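Putative hydrogenase expression/formation protein hupG (Rhodopseudomonas palustris, PDB 2QSI) belongs to the HupG/HyaE family of thioredoxin-like proteins and probably assists the maturation or assembly of a hydrogenase. Local coordinates at the interface of chains A and B. Numbering follows the deposited sequence. Chains: chain A/B, Putative hydrogenase expression/formation protein hupG.

Contact 1: the interface of chains A and B. Residues chain A 111, 114, 118; chain B 53, 56, 60, 93.
A:Trp111, A:Tyr114 and A:Ile118 all have helical backbone torsions and line one side of helix 111-126 of chain A, where they meet B:Leu53 and B:Leu60 of helix 50-62 and B:Leu93 of strand 92-97. B:Leu60 is central to the patch, and its two methyls serve different partners. CD2 lies against the root of A:Tyr114, 3.6 Å from CB, and also touches the end of A:Ile118, whose CD1 comes in at about a right angle at 3.8 Å. CD1 is turned to the six-membered ring of A:Trp111; that approach is modelled too close, so its exact fit is doubtful. The A:Tyr114 ring, its CG anti to the carbonyl carbon (chi1 -77°), presents one face to three leucine methyls: CD2 of B:Leu60 near the CB end, CD1 of B:Leu53 near the hydroxyl end, 3.5 Å from CZ, and CD1 of B:Leu93 toward the CD1-CE1 edge, 3.9 Å from CE1. Tyrosine suits this place because its long, rigid ring spans all three, and its OH, 3.2 Å from B:Leu53 CD1, extends the reach at the far end. An alanine here would probably open a gap over the CD1 methyls of B:Leu53 and B:Leu93 and deprive B:Leu60 CD2 of the ring, though not of CB. In the fold, the patch joins the N-terminal part of one subunit's last helix to a helix and a strand of the other subunit's core.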
loop_
_atom_site.group_PDB
_atom_site.type_symbol
_atom_site.label_atom_id
_atom_site.label_comp_id
_atom_site.label_asym_id
_atom_site.label_seq_id
_atom_site.Cartn_x
_atom_site.Cartn_y
_atom_site.Cartn_z
ATOM N N TRP A 111 21.709 1.844 -18.140
ATOM C CA TRP A 111 21.938 1.908 -16.680
ATOM C C TRP A 111 21.653 3.304 -16.120
ATOM O O TRP A 111 20.980 3.452 -15.084
ATOM C CB TRP A 111 23.410 1.576 -16.437
ATOM C CG TRP A 111 23.904 1.738 -15.046
ATOM C CD1 TRP A 111 24.890 2.576 -14.629
ATOM C CD2 TRP A 111 23.508 0.978 -13.901
ATOM N NE1 TRP A 111 25.126 2.400 -13.295
ATOM C CE2 TRP A 111 24.269 1.446 -12.809
ATOM C CE3 TRP A 111 22.546 -0.028 -13.677
ATOM C CZ2 TRP A 111 24.124 0.921 -11.517
ATOM C CZ3 TRP A 111 22.401 -0.535 -12.384
ATOM C CH2 TRP A 111 23.182 -0.063 -11.328
ATOM N N TYR A 114 17.935 4.004 -15.923
ATOM C CA TYR A 114 17.306 3.322 -14.764
ATOM C C TYR A 114 17.565 4.103 -13.485
ATOM O O TYR A 114 16.651 4.377 -12.705
ATOM C CB TYR A 114 17.799 1.884 -14.602
ATOM C CG TYR A 114 17.163 0.935 -15.583
ATOM C CD1 TYR A 114 15.777 0.675 -15.535
ATOM C CD2 TYR A 114 17.908 0.335 -16.578
ATOM C CE1 TYR A 114 15.175 -0.180 -16.457
ATOM C CE2 TYR A 114 17.318 -0.494 -17.513
ATOM C CZ TYR A 114 15.948 -0.751 -17.455
ATOM O OH TYR A 114 15.369 -1.595 -18.371
ATOM N N ILE A 118 14.589 5.811 -11.268
ATOM C CA ILE A 118 14.382 5.367 -9.889
ATOM C C ILE A 118 14.653 6.491 -8.907
ATOM O O ILE A 118 13.861 6.718 -7.967
ATOM C CB ILE A 118 15.221 4.136 -9.552
ATOM C CG1 ILE A 118 14.722 2.977 -10.422
ATOM C CG2 ILE A 118 15.134 3.819 -8.008
ATOM C CD1 ILE A 118 15.524 1.715 -10.374
ATOM N N LEU B 53 17.455 -6.988 -18.665
ATOM C CA LEU B 53 16.881 -6.362 -17.485
ATOM C C LEU B 53 17.110 -7.180 -16.226
ATOM O O LEU B 53 17.444 -6.634 -15.160
ATOM C CB LEU B 53 15.368 -6.078 -17.696
ATOM C CG LEU B 53 14.620 -5.298 -16.607
ATOM C CD1 LEU B 53 15.339 -3.982 -16.191
ATOM C CD2 LEU B 53 13.174 -4.980 -17.050
ATOM N N VAL B 56 20.514 -6.446 -14.888
ATOM C CA VAL B 56 20.679 -5.110 -14.274
ATOM C C VAL B 56 19.939 -4.968 -12.919
ATOM O O VAL B 56 20.375 -4.236 -12.038
ATOM C CB VAL B 56 20.218 -3.938 -15.200
ATOM C CG1 VAL B 56 20.825 -4.052 -16.559
ATOM C CG2 VAL B 56 18.731 -3.868 -15.303
ATOM N N LEU B 60 20.539 -2.479 -9.594
ATOM C CA LEU B 60 19.700 -1.295 -9.360
ATOM C C LEU B 60 19.268 -1.228 -7.912
ATOM O O LEU B 60 19.290 -0.191 -7.269
ATOM C CB LEU B 60 18.471 -1.315 -10.312
ATOM C CG LEU B 60 18.575 -0.760 -11.746
ATOM C CD1 LEU B 60 19.656 -1.337 -12.571
ATOM C CD2 LEU B 60 17.236 -1.017 -12.462
ATOM N N LEU B 93 9.831 -2.762 -15.263
ATOM C CA LEU B 93 9.883 -2.673 -13.800
ATOM C C LEU B 93 8.755 -1.789 -13.325
ATOM O O LEU B 93 8.673 -0.610 -13.710
ATOM C CB LEU B 93 11.172 -2.039 -13.317
ATOM C CG LEU B 93 12.457 -2.697 -13.778
ATOM C CD1 LEU B 93 13.695 -1.928 -13.274
ATOM C CD2 LEU B 93 12.489 -4.159 -13.292
#

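Contact 2: the interface of chains A and B. Residues chain A 100, 102, 121-122, 125; chain B 35, 68, 95-97.
A:Arg100 and B:Gln97 pair through their backbones as an antiparallel beta bridge: A:Arg100 N donates to B:Gln97 O at 2.9 Å, and B:Gln97 N donates to A:Arg100 O at 2.8 Å. A:Leu102 N also donates to B:Val95 O at 2.7 Å, just where the backbone of chain A departs from the extended form. Because backbone atoms make these bonds, they do not themselves dictate the side chains.

Around this polar seam lies an apolar layer. A:Leu102 and B:Ile35 meet tip to tip, CD1 to CG2 at 4.0 Å. A:Leu122 slides past B:Ile35 in the opposite direction, its CD2 lying 3.8 Å from CG1. Leucine suits this place because one methyl of its forked end, CD2, can touch both B:Ile35 and CD2 of B:Leu68.

Farther out, with CG anti to the backbone N (chi1 -167°) and the chain extended beyond it, B:Gln97 reaches tip to tip toward the poorly ordered A:Val125. Within chain A, A:Leu102 CD2 lies 3.3 Å above the guanidinium plane of A:Arg100, giving that group an apolar backing. The selenium of A:Met121, a selenomethionine, sits across the fork of B:Val95, 3.7 Å from CB and 3.9 Å from each of CG1 and CG2.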
loop_
_atom_site.group_PDB
_atom_site.type_symbol
_atom_site.label_atom_id
_atom_site.label_comp_id
_atom_site.label_asym_id
_atom_site.label_seq_id
_atom_site.Cartn_x
_atom_site.Cartn_y
_atom_site.Cartn_z
ATOM N N ARG A 100 0.524 2.347 -4.321
ATOM C CA ARG A 100 0.532 3.275 -5.456
ATOM C C ARG A 100 1.689 2.915 -6.350
ATOM O O ARG A 100 2.809 2.716 -5.883
ATOM C CB ARG A 100 0.635 4.735 -4.985
ATOM C CG ARG A 100 0.470 5.795 -6.056
ATOM C CD ARG A 100 0.905 7.168 -5.512
ATOM N NE ARG A 100 1.759 7.854 -6.491
ATOM C CZ ARG A 100 2.780 8.658 -6.181
ATOM N NH1 ARG A 100 3.113 8.897 -4.910
ATOM N NH2 ARG A 100 3.482 9.223 -7.148
ATOM N N LEU A 102 4.378 4.124 -8.491
ATOM C CA LEU A 102 5.099 5.371 -8.667
ATOM C C LEU A 102 5.497 5.579 -10.134
ATOM O O LEU A 102 5.651 6.702 -10.601
ATOM C CB LEU A 102 6.349 5.389 -7.784
ATOM C CG LEU A 102 6.077 5.236 -6.285
ATOM C CD1 LEU A 102 7.432 5.121 -5.572
ATOM C CD2 LEU A 102 5.171 6.360 -5.689
HETATM N N MSE A 121 11.810 8.979 -8.734
HETATM C CA MSE A 121 10.642 8.477 -8.053
HETATM C C MSE A 121 10.865 8.482 -6.542
HETATM O O MSE A 121 9.959 8.839 -5.803
HETATM C CB MSE A 121 10.275 7.077 -8.527
HETATM C CG MSE A 121 9.855 7.024 -10.001
HETATM SE SE MSE A 121 9.457 5.202 -10.585
HETATM C CE MSE A 121 9.822 5.320 -12.488
ATOM N N LEU A 122 12.052 8.084 -6.103
ATOM C CA LEU A 122 12.408 8.152 -4.687
ATOM C C LEU A 122 12.398 9.608 -4.185
ATOM O O LEU A 122 11.958 9.866 -3.048
ATOM C CB LEU A 122 13.762 7.461 -4.422
ATOM C CG LEU A 122 13.787 5.923 -4.578
ATOM C CD1 LEU A 122 15.182 5.340 -4.351
ATOM C CD2 LEU A 122 12.735 5.145 -3.752
ATOM N N VAL A 125 8.799 10.577 -3.535
ATOM C CA VAL A 125 8.430 9.991 -2.241
ATOM C C VAL A 125 8.936 10.876 -1.093
ATOM O O VAL A 125 8.176 11.201 -0.183
ATOM C CB VAL A 125 8.936 8.522 -2.106
ATOM C CG1 VAL A 125 8.878 8.024 -0.681
ATOM C CG2 VAL A 125 8.106 7.612 -2.987
ATOM N N ILE B 35 10.409 0.501 -0.985
ATOM C CA ILE B 35 9.707 0.635 -2.246
ATOM C C ILE B 35 9.995 -0.661 -2.981
ATOM O O ILE B 35 11.131 -1.139 -2.986
ATOM C CB ILE B 35 10.171 1.886 -3.019
ATOM C CG1 ILE B 35 9.829 3.187 -2.232
ATOM C CG2 ILE B 35 9.575 1.944 -4.461
ATOM C CD1 ILE B 35 8.359 3.366 -1.985
ATOM N N LEU B 68 14.919 -0.060 -1.534
ATOM C CA LEU B 68 14.201 -0.919 -2.459
ATOM C C LEU B 68 14.288 -2.396 -2.104
ATOM O O LEU B 68 15.307 -2.863 -1.561
ATOM C CB LEU B 68 14.785 -0.788 -3.884
ATOM C CG LEU B 68 14.956 0.608 -4.461
ATOM C CD1 LEU B 68 15.731 0.469 -5.754
ATOM C CD2 LEU B 68 13.590 1.321 -4.714
ATOM N N VAL B 95 7.465 0.107 -10.155
ATOM C CA VAL B 95 8.025 0.670 -8.932
ATOM C C VAL B 95 6.826 1.134 -8.107
ATOM O O VAL B 95 6.051 2.006 -8.559
ATOM C CB VAL B 95 8.974 1.814 -9.218
ATOM C CG1 VAL B 95 9.666 2.319 -7.897
ATOM C CG2 VAL B 95 10.055 1.382 -10.272
ATOM N N VAL B 96 6.644 0.472 -6.960
ATOM C CA VAL B 96 5.388 0.479 -6.199
ATOM C C VAL B 96 5.632 0.878 -4.731
ATOM O O VAL B 96 6.515 0.311 -4.071
ATOM C CB VAL B 96 4.712 -0.916 -6.246
ATOM C CG1 VAL B 96 3.419 -0.975 -5.373
ATOM C CG2 VAL B 96 4.392 -1.325 -7.683
ATOM N N GLN B 97 4.923 1.909 -4.268
ATOM C CA GLN B 97 4.845 2.230 -2.821
ATOM C C GLN B 97 3.808 1.274 -2.237
ATOM O O GLN B 97 2.625 1.380 -2.552
ATOM C CB GLN B 97 4.383 3.668 -2.584
ATOM C CG GLN B 97 4.571 4.180 -1.139
ATOM C CD GLN B 97 4.527 5.706 -1.080
ATOM O OE1 GLN B 97 3.762 6.342 -1.814
ATOM N NE2 GLN B 97 5.386 6.302 -0.252
#

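Contact 3: the interface of chains A and B. Residues chain A 115, 118-119, 122; chain B 35, 64, 67-68.
B:Phe64 lays one face of its ring against A:Ile118, whose CG2 methyl makes a CH-pi contact 3.8 Å from the ring centroid, offset toward the rim. CG2 and the arm that ends in CD1 are separate branches from CB, and a beta-branched isoleucine can thereby serve two neighbours at once. The second torsion of B:Phe64 (chi2 -86°) sets the ring broadside to A:Ile118.

Plain apolar packing adds to this on the same face and at the edges. A:Leu122 CD1 joins CG2 on that face, 3.5 Å from CD1 of B:Phe64, while A:Leu115 CD2 reaches the opposite side of the ring plane, beyond the edge, 3.8 Å from CE2. The ring also nears the helix backbone: its CE1 lies 3.9 Å from CA of A:Gly119. The absence of a side chain at this glycine lets the ring edge approach the helix.

A mixed contact completes the patch. B:Arg67, folded back on itself, runs past A:Leu122 in the opposite direction, with its aliphatic CB 3.9 Å from CD1. Farther along, CD2 of A:Leu122 rests 3.9 Å above the guanidinium plane, toward its rim. Arginine fits here because its methylene part packs against leucine like an apolar side chain, while the guanidinium can probably stay at the margin.

The site thus seats the middle of helix 111-126 on the other subunit through hydrophobic packing, and its twin on the other side of the dimer probably helps hold the two copies together.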
loop_
_atom_site.group_PDB
_atom_site.type_symbol
_atom_site.label_atom_id
_atom_site.label_comp_id
_atom_site.label_asym_id
_atom_site.label_seq_id
_atom_site.Cartn_x
_atom_site.Cartn_y
_atom_site.Cartn_z
ATOM N N LEU A 115 18.817 4.477 -13.277
ATOM C CA LEU A 115 19.197 5.202 -12.043
ATOM C C LEU A 115 18.497 6.555 -11.946
ATOM O O LEU A 115 17.998 6.917 -10.873
ATOM C CB LEU A 115 20.708 5.397 -11.960
ATOM C CG LEU A 115 21.579 4.135 -11.839
ATOM C CD1 LEU A 115 23.034 4.541 -11.900
ATOM C CD2 LEU A 115 21.280 3.269 -10.585
ATOM N N ILE A 118 14.589 5.811 -11.268
ATOM C CA ILE A 118 14.382 5.367 -9.889
ATOM C C ILE A 118 14.653 6.491 -8.907
ATOM O O ILE A 118 13.861 6.718 -7.967
ATOM C CB ILE A 118 15.221 4.136 -9.552
ATOM C CG1 ILE A 118 14.722 2.977 -10.422
ATOM C CG2 ILE A 118 15.134 3.819 -8.008
ATOM C CD1 ILE A 118 15.524 1.715 -10.374
ATOM N N GLY A 119 15.774 7.190 -9.105
ATOM C CA GLY A 119 16.119 8.317 -8.270
ATOM C C GLY A 119 15.018 9.358 -8.206
ATOM O O GLY A 119 14.668 9.857 -7.122
ATOM N N LEU A 122 12.052 8.084 -6.103
ATOM C CA LEU A 122 12.408 8.152 -4.687
ATOM C C LEU A 122 12.398 9.608 -4.185
ATOM O O LEU A 122 11.958 9.866 -3.048
ATOM C CB LEU A 122 13.762 7.461 -4.422
ATOM C CG LEU A 122 13.787 5.923 -4.578
ATOM C CD1 LEU A 122 15.182 5.340 -4.351
ATOM C CD2 LEU A 122 12.735 5.145 -3.752
ATOM N N ILE B 35 10.409 0.501 -0.985
ATOM C CA ILE B 35 9.707 0.635 -2.246
ATOM C C ILE B 35 9.995 -0.661 -2.981
ATOM O O ILE B 35 11.131 -1.139 -2.986
ATOM C CB ILE B 35 10.171 1.886 -3.019
ATOM C CG1 ILE B 35 9.829 3.187 -2.232
ATOM C CG2 ILE B 35 9.575 1.944 -4.461
ATOM C CD1 ILE B 35 8.359 3.366 -1.985
ATOM N N PHE B 64 20.661 1.872 -4.380
ATOM C CA PHE B 64 19.890 2.699 -3.473
ATOM C C PHE B 64 19.796 2.037 -2.072
ATOM O O PHE B 64 18.747 1.493 -1.719
ATOM C CB PHE B 64 18.492 2.931 -4.080
ATOM C CG PHE B 64 18.530 3.709 -5.371
ATOM C CD1 PHE B 64 18.526 5.109 -5.385
ATOM C CD2 PHE B 64 18.635 3.034 -6.561
ATOM C CE1 PHE B 64 18.596 5.803 -6.598
ATOM C CE2 PHE B 64 18.714 3.713 -7.760
ATOM C CZ PHE B 64 18.681 5.116 -7.776
ATOM N N ARG B 67 16.501 1.312 0.357
ATOM C CA ARG B 67 15.291 1.923 -0.223
ATOM C C ARG B 67 14.362 0.999 -0.946
ATOM O O ARG B 67 13.154 1.250 -0.983
ATOM C CB ARG B 67 15.649 3.038 -1.217
ATOM C CG ARG B 67 16.478 4.190 -0.639
ATOM C CD ARG B 67 15.803 4.844 0.538
ATOM N NE ARG B 67 14.415 5.263 0.342
ATOM C CZ ARG B 67 14.030 6.485 -0.028
ATOM N NH1 ARG B 67 14.916 7.426 -0.316
ATOM N NH2 ARG B 67 12.751 6.759 -0.128
ATOM N N LEU B 68 14.919 -0.060 -1.534
ATOM C CA LEU B 68 14.201 -0.919 -2.459
ATOM C C LEU B 68 14.288 -2.396 -2.104
ATOM O O LEU B 68 15.307 -2.863 -1.561
ATOM C CB LEU B 68 14.785 -0.788 -3.884
ATOM C CG LEU B 68 14.956 0.608 -4.461
ATOM C CD1 LEU B 68 15.731 0.469 -5.754
ATOM C CD2 LEU B 68 13.590 1.321 -4.714
#

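Helix 111-126 of chain A runs through all the contacts, lying over the core of chain B. Between centres of their C-alpha atoms, contacts 1 and 3 are about 10 Å apart, contacts 2 and 3 about 7 Å, and contacts 1 and 2 about 13 Å. A:Ile118 links contacts 1 and 3; A:Leu122, B:Ile35 and B:Leu68 belong to both contacts 2 and 3. Contact 2 adds strand pairing to this largely hydrophobic surface. With the two-fold twins, each subunit lends its last strand and helix to the other, as would be expected of a domain-swapped dimer, though the structure alone does not show the state in solution.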